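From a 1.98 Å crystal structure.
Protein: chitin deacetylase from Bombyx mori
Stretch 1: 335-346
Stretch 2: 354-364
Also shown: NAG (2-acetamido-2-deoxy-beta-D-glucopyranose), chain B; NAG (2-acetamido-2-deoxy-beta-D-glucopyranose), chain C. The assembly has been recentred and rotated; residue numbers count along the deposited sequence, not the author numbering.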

# COMPACT_ATOMS: atom_id res chain seq x y z
N PRO A 335 -24.66 -0.27 2.13
CA PRO A 335 -23.67 -0.20 3.22
C PRO A 335 -24.10 -1.03 4.42
O PRO A 335 -25.28 -1.35 4.60
CB PRO A 335 -23.61 1.29 3.56
CG PRO A 335 -24.89 1.85 3.06
CD PRO A 335 -25.25 1.04 1.83
N ALA A 336 -23.12 -1.37 5.26
CA ALA A 336 -23.38 -2.23 6.41
C ALA A 336 -24.37 -1.60 7.38
O ALA A 336 -25.09 -2.32 8.08
CB ALA A 336 -22.07 -2.55 7.15
N CYS A 337 -24.40 -0.28 7.47
CA CYS A 337 -25.41 0.41 8.27
C CYS A 337 -25.71 1.73 7.59
O CYS A 337 -24.83 2.34 6.98
CB CYS A 337 -24.94 0.63 9.73
SG CYS A 337 -23.58 1.85 9.98
N TRP A 338 -26.97 2.17 7.69
CA TRP A 338 -27.41 3.35 6.97
C TRP A 338 -26.95 4.64 7.64
O TRP A 338 -26.56 5.59 6.96
CB TRP A 338 -28.94 3.35 6.83
CG TRP A 338 -29.46 2.32 5.87
CD1 TRP A 338 -30.21 1.21 6.18
CD2 TRP A 338 -29.27 2.30 4.45
NE1 TRP A 338 -30.49 0.50 5.03
CE2 TRP A 338 -29.92 1.14 3.96
CE3 TRP A 338 -28.60 3.14 3.55
CZ2 TRP A 338 -29.94 0.82 2.60
CZ3 TRP A 338 -28.61 2.81 2.20
CH2 TRP A 338 -29.28 1.66 1.74
N VAL A 339 -27.02 4.71 8.96
CA VAL A 339 -26.59 5.87 9.72
C VAL A 339 -25.59 5.41 10.77
O VAL A 339 -25.96 4.84 11.79
CB VAL A 339 -27.78 6.61 10.37
CG1 VAL A 339 -27.32 7.98 10.89
CG2 VAL A 339 -28.92 6.74 9.37
N PRO A 340 -24.29 5.60 10.52
CA PRO A 340 -23.29 5.19 11.51
C PRO A 340 -23.38 6.01 12.78
O PRO A 340 -23.78 7.18 12.77
CB PRO A 340 -21.96 5.44 10.78
CG PRO A 340 -22.32 5.44 9.32
CD PRO A 340 -23.69 6.04 9.26
N HIS A 341 -22.98 5.39 13.88
CA HIS A 341 -22.84 6.12 15.13
C HIS A 341 -21.66 7.09 15.02
O HIS A 341 -20.62 6.78 14.43
CB HIS A 341 -22.62 5.16 16.30
CG HIS A 341 -23.78 4.24 16.53
ND1 HIS A 341 -23.73 2.89 16.28
CD2 HIS A 341 -25.04 4.49 16.97
CE1 HIS A 341 -24.89 2.34 16.57
NE2 HIS A 341 -25.71 3.29 16.99
N SER A 342 -21.84 8.27 15.59
CA SER A 342 -20.79 9.27 15.69
C SER A 342 -20.36 9.35 17.15
O SER A 342 -21.04 9.96 17.97
CB SER A 342 -21.27 10.63 15.18
OG SER A 342 -20.21 11.57 15.25
N CYS A 343 -19.22 8.74 17.49
CA CYS A 343 -18.78 8.63 18.88
C CYS A 343 -17.79 9.74 19.22
O CYS A 343 -16.72 9.82 18.61
CB CYS A 343 -18.16 7.25 19.11
SG CYS A 343 -19.17 5.90 18.51
N LYS A 344 -18.12 10.57 20.18
CA LYS A 344 -17.26 11.62 20.66
C LYS A 344 -16.46 11.03 21.83
O LYS A 344 -16.99 10.82 22.82
CB LYS A 344 -18.01 12.88 21.02
CG LYS A 344 -17.08 13.94 21.57
CD LYS A 344 -17.60 15.39 21.77
CE LYS A 344 -18.27 16.00 20.56
NZ LYS A 344 -17.37 16.48 19.50
N LEU A 345 -15.17 10.81 21.67
CA LEU A 345 -14.43 10.02 22.63
C LEU A 345 -13.23 10.78 23.15
O LEU A 345 -12.66 11.64 22.46
CB LEU A 345 -14.01 8.68 22.01
CG LEU A 345 -15.13 7.82 21.43
CD1 LEU A 345 -14.53 6.68 20.54
CD2 LEU A 345 -15.97 7.23 22.55
N THR A 346 -12.85 10.44 24.37
CA THR A 346 -11.63 10.93 24.99
C THR A 346 -10.84 9.74 25.50
O THR A 346 -11.36 8.63 25.66
CB THR A 346 -11.93 11.91 26.14
OG1 THR A 346 -12.70 11.25 27.17
CG2 THR A 346 -12.70 13.16 25.61
N THR A 354 -10.87 15.72 22.16
CA THR A 354 -12.05 14.91 21.94
C THR A 354 -12.05 14.53 20.47
O THR A 354 -11.95 15.41 19.61
CB THR A 354 -13.32 15.69 22.31
OG1 THR A 354 -13.40 15.84 23.73
CG2 THR A 354 -14.55 14.99 21.80
N ILE A 355 -12.15 13.24 20.17
CA ILE A 355 -12.03 12.78 18.79
C ILE A 355 -13.29 12.03 18.41
O ILE A 355 -13.73 11.14 19.14
CB ILE A 355 -10.77 11.93 18.57
CG1 ILE A 355 -9.55 12.82 18.82
CG2 ILE A 355 -10.72 11.42 17.10
CD1 ILE A 355 -8.41 12.16 19.45
N ASN A 356 -13.90 12.44 17.30
CA ASN A 356 -15.08 11.78 16.77
C ASN A 356 -14.67 10.54 16.00
O ASN A 356 -13.82 10.60 15.10
CB ASN A 356 -15.86 12.71 15.84
CG ASN A 356 -16.56 13.83 16.58
OD1 ASN A 356 -16.64 13.82 17.81
ND2 ASN A 356 -17.07 14.79 15.83
N LEU A 357 -15.29 9.42 16.33
CA LEU A 357 -15.03 8.16 15.65
C LEU A 357 -16.37 7.66 15.15
O LEU A 357 -17.29 7.45 15.94
CB LEU A 357 -14.39 7.15 16.60
CG LEU A 357 -13.85 5.88 15.96
CD1 LEU A 357 -12.69 5.35 16.82
CD2 LEU A 357 -14.94 4.82 15.86
N GLN A 358 -16.49 7.49 13.84
CA GLN A 358 -17.73 6.98 13.27
C GLN A 358 -17.59 5.48 13.01
O GLN A 358 -16.54 5.02 12.54
CB GLN A 358 -18.10 7.74 11.99
CG GLN A 358 -18.18 9.26 12.14
CD GLN A 358 -16.78 9.89 12.16
OE1 GLN A 358 -15.80 9.28 11.72
NE2 GLN A 358 -16.69 11.11 12.71
N THR A 359 -18.63 4.72 13.36
CA THR A 359 -18.62 3.27 13.26
C THR A 359 -20.06 2.78 13.25
O THR A 359 -20.95 3.40 13.85
CB THR A 359 -17.84 2.63 14.42
OG1 THR A 359 -17.91 1.21 14.33
CG2 THR A 359 -18.42 3.06 15.77
N CYS A 360 -20.28 1.63 12.61
CA CYS A 360 -21.59 0.98 12.70
C CYS A 360 -21.77 0.29 14.04
O CYS A 360 -22.90 -0.06 14.40
CB CYS A 360 -21.77 -0.04 11.58
SG CYS A 360 -21.88 0.70 9.95
N LEU A 361 -20.68 0.07 14.77
CA LEU A 361 -20.77 -0.51 16.10
C LEU A 361 -21.27 0.53 17.10
O LEU A 361 -21.19 1.74 16.87
CB LEU A 361 -19.40 -1.03 16.56
CG LEU A 361 -18.94 -2.43 16.21
CD1 LEU A 361 -18.73 -2.57 14.71
CD2 LEU A 361 -17.65 -2.70 17.00
N ARG A 362 -21.79 0.04 18.24
CA ARG A 362 -22.03 0.94 19.37
C ARG A 362 -20.72 1.57 19.82
O ARG A 362 -19.64 0.99 19.67
CB ARG A 362 -22.66 0.18 20.55
CG ARG A 362 -21.82 -1.00 20.95
CD ARG A 362 -21.75 -1.32 22.46
NE ARG A 362 -20.97 -2.56 22.62
CZ ARG A 362 -19.96 -2.72 23.47
NH1 ARG A 362 -19.59 -1.74 24.29
NH2 ARG A 362 -19.32 -3.88 23.50
N CYS A 363 -20.82 2.76 20.39
CA CYS A 363 -19.62 3.48 20.78
C CYS A 363 -18.90 2.74 21.90
O CYS A 363 -19.55 2.21 22.80
CB CYS A 363 -19.98 4.90 21.23
SG CYS A 363 -20.70 5.84 19.88
N PRO A 364 -17.57 2.68 21.87
CA PRO A 364 -16.82 2.11 23.00
C PRO A 364 -16.77 3.13 24.14
O PRO A 364 -17.13 4.29 23.96
CB PRO A 364 -15.43 1.88 22.39
CG PRO A 364 -15.28 3.10 21.44
CD PRO A 364 -16.69 3.30 20.86
C1 NAG B . -22.98 8.06 5.38
C2 NAG B . -23.76 6.91 4.73
C3 NAG B . -25.13 7.36 4.20
C4 NAG B . -25.86 8.25 5.20
C5 NAG B . -24.93 9.33 5.74
C6 NAG B . -25.56 10.15 6.84
C7 NAG B . -22.65 5.05 3.59
C8 NAG B . -21.82 4.62 2.40
N2 NAG B . -22.98 6.34 3.64
O3 NAG B . -25.92 6.20 3.96
O4 NAG B . -26.98 8.85 4.56
O5 NAG B . -23.78 8.70 6.30
O6 NAG B . -25.97 11.42 6.35
O7 NAG B . -22.99 4.26 4.46
C1 NAG C . -18.43 8.40 7.91
C2 NAG C . -19.21 9.65 7.56
C3 NAG C . -20.64 9.26 7.19
C4 NAG C . -20.65 8.17 6.12
C5 NAG C . -19.70 7.04 6.49
C6 NAG C . -19.51 6.02 5.39
C7 NAG C . -18.18 11.46 8.88
C8 NAG C . -18.41 12.45 9.98
N2 NAG C . -19.21 10.64 8.62
O3 NAG C . -21.31 10.43 6.75
O4 NAG C . -21.90 7.48 6.10
O5 NAG C . -18.41 7.55 6.81
O6 NAG C . -19.12 6.66 4.18
O7 NAG C . -17.11 11.38 8.27

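Two antiparallel strands form the core of this contact, and two disulfides fasten it. In the hydrogen-bonded pairs the backbone closes paired rungs: Cys343 N to Leu357 O (2.8 Å) and Leu357 N to Cys343 O (2.7 Å), then Leu345 N to Ile355 O (2.9 Å) and Ile355 N to Leu345 O (2.8 Å). At His341 the ladder loosens, for its N reaches Thr359 O at 2.8 Å but at a poor angle, so that bond is weak; Thr359 N to His341 O, 3.1 Å, is straighter.

Cys343, Leu345, Ile355, Leu357 and Thr359 share a face with His341, and all but the histidine are buried. Leu345, with chi1 m and chi2 t, brings its end nearer the other stretch: CD1 lies 4.0 Å from Leu357 CB and 3.8 Å from Pro364 CG, a place that suits a branched, apolar side chain. Cys343 adopts m, as does Cys363, whose CB points toward the first stretch; their SG atoms bond at 2.1 Å with chi3 of -82°, close to the relaxed value for a disulfide. The second disulfide joins Cys337 SG to Cys360 SG, also 2.1 Å, with chi3 of -80°. Here Cys337 is p and Cys360 m, and the link ties the loop before one strand to the turn after the other.

His341, at m with chi2 of 110°, directs ND1 to Leu361 O (2.8 Å), so an exposed ring still serves the contact by donating a hydrogen bond to the turn. Thr359, chi1 t, steadies that turn from within: its OG1 accepts from Leu361 N at 3.0 Å.

The opposite face carries Ser342, Lys344, Asn356 and Gln358, polar residues all. Lys344 runs t, t and then bends through m, m, bringing NZ 3.2 Å from Asn356 OD1, a hydrogen bond between an exposed lysine and a partly exposed asparagine.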